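Local coordinates for putative tetrapyrrole (Corrin/porphyrin) methylase (Bacteroides fragilis, PDB 3FFY), which probably methylates the 2'-hydroxyl of a cytidine ribose in 16S ribosomal RNA with S-adenosylmethionine, this chain being the C-terminal half of the enzyme, at residues V74-E77 against E83-V86. Residues are numbered along the deposited sequence; the frame is centred on the assembly and turned at random.
Sequences VSRE and EETV
Ser75 and Thr85 face each other as a non-hydrogen-bonded antiparallel pair, and their hydroxyls close the gap: Ser75 OG lies 2.8 Å from Thr85 OG1 in a hydrogen bond that either could donate. Both oxygens stand beside their own backbone N, which brings them together on the face packed under helix 6-12. Glu83 is buried on this same face. Its chain bends at chi2 (96°) and leans across to strand 74-77, setting Glu83 OE1 3.2 Å from Ser75 CB and Glu83 OE2 3.3 Å from Glu77 CA, while Pro8 and Ala9 touch it from the helix. The Glu77 side chain, extended beyond CG, runs across that of Glu83, and its OE2 is hydrogen-bonded to Asn2, probably a remnant of the expression tag. Glu83 OE2 and Glu77 OE2 are 4.6 Å apart, so the like charges could raise each other's proton affinity.

On the opposite face the cover is uneven. Val74 and Val86 both pack on Leu93 of helix 90-99, whereas Arg76 and Glu84 lie side by side in a partly exposed setting. There Arg76 NH1 meets Glu84 OE1 at 2.7 Å; the salt bridge is short but its hydrogen bond is weak, bent to 126° at the hydrogen, with the guanidinium and carboxylate planes 66° apart. Glu84 OE2 makes a further weak hydrogen bond to His82 of the second subunit.

Beneath the side chains, paired backbone bonds join Val74 with Val86 and Arg76 with Glu84; Val74 N lies 2.7 Å from Val86 O. Strand 82-87 is outermost in its own chain, yet residues 83-86 pair antiparallel with a strand of the second subunit, so this regular antiparallel beta hairpin carries the mixed sheet of the methylase domain across the dimer interface.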
loop_
_atom_site.group_PDB
_atom_site.type_symbol
_atom_site.label_atom_id
_atom_site.label_comp_id
_atom_site.label_asym_id
_atom_site.label_seq_id
_atom_site.Cartn_x
_atom_site.Cartn_y
_atom_site.Cartn_z
ATOM N N VAL A 74 6.409 5.815 2.973
ATOM C CA VAL A 74 7.517 5.032 3.470
ATOM C C VAL A 74 7.008 3.607 3.683
ATOM O O VAL A 74 5.947 3.381 4.315
ATOM C CB VAL A 74 8.146 5.671 4.728
ATOM C CG1 VAL A 74 9.109 4.660 5.413
ATOM C CG2 VAL A 74 8.811 7.047 4.351
ATOM N N SER A 75 7.720 2.669 3.081
ATOM C CA SER A 75 7.279 1.303 3.023
ATOM C C SER A 75 8.345 0.311 3.467
ATOM O O SER A 75 9.566 0.440 3.204
ATOM C CB SER A 75 6.834 0.903 1.598
ATOM O OG SER A 75 5.696 1.633 1.211
ATOM N N ARG A 76 7.830 -0.741 4.069
ATOM C CA ARG A 76 8.649 -1.836 4.463
ATOM C C ARG A 76 8.077 -3.101 3.879
ATOM O O ARG A 76 6.868 -3.370 3.948
ATOM C CB ARG A 76 8.673 -1.873 5.980
ATOM C CG ARG A 76 9.651 -2.874 6.509
ATOM C CD ARG A 76 9.542 -2.947 7.971
ATOM N NE ARG A 76 9.712 -4.333 8.357
ATOM C CZ ARG A 76 8.839 -5.029 9.076
ATOM N NH1 ARG A 76 7.719 -4.459 9.522
ATOM N NH2 ARG A 76 9.097 -6.302 9.367
ATOM N N GLU A 77 8.942 -3.861 3.239
ATOM C CA GLU A 77 8.505 -5.061 2.597
ATOM C C GLU A 77 8.561 -6.208 3.611
ATOM O O GLU A 77 9.640 -6.583 4.042
ATOM C CB GLU A 77 9.387 -5.359 1.403
ATOM C CG GLU A 77 9.066 -6.720 0.855
ATOM C CD GLU A 77 9.915 -7.142 -0.325
ATOM O OE1 GLU A 77 10.115 -8.375 -0.439
ATOM O OE2 GLU A 77 10.372 -6.276 -1.122
ATOM N N GLU A 83 3.251 -5.905 2.604
ATOM C CA GLU A 83 3.934 -4.621 2.730
ATOM C C GLU A 83 3.283 -3.862 3.860
ATOM O O GLU A 83 2.134 -4.069 4.205
ATOM C CB GLU A 83 3.836 -3.869 1.406
ATOM C CG GLU A 83 4.793 -2.682 1.233
ATOM C CD GLU A 83 6.118 -2.948 0.471
ATOM O OE1 GLU A 83 6.761 -1.924 0.175
ATOM O OE2 GLU A 83 6.524 -4.109 0.157
ATOM N N GLU A 84 4.040 -2.982 4.460
ATOM C CA GLU A 84 3.564 -2.111 5.486
ATOM C C GLU A 84 3.924 -0.697 5.042
ATOM O O GLU A 84 5.061 -0.461 4.635
ATOM C CB GLU A 84 4.341 -2.459 6.708
ATOM C CG GLU A 84 3.633 -2.238 7.950
ATOM C CD GLU A 84 4.540 -2.477 9.131
ATOM O OE1 GLU A 84 5.762 -2.737 8.889
ATOM O OE2 GLU A 84 4.028 -2.420 10.281
ATOM N N THR A 85 2.983 0.231 5.098
ATOM C CA THR A 85 3.194 1.529 4.502
ATOM C C THR A 85 2.653 2.658 5.355
ATOM O O THR A 85 1.582 2.530 5.978
ATOM C CB THR A 85 2.575 1.569 3.083
ATOM O OG1 THR A 85 3.267 0.623 2.286
ATOM C CG2 THR A 85 2.713 2.929 2.411
ATOM N N VAL A 86 3.439 3.746 5.413
ATOM C CA VAL A 86 3.041 5.034 6.050
ATOM C C VAL A 86 3.072 6.107 4.987
ATOM O O VAL A 86 4.122 6.303 4.336
ATOM C CB VAL A 86 3.918 5.416 7.253
ATOM C CG1 VAL A 86 3.396 6.719 7.897
ATOM C CG2 VAL A 86 3.933 4.212 8.336
#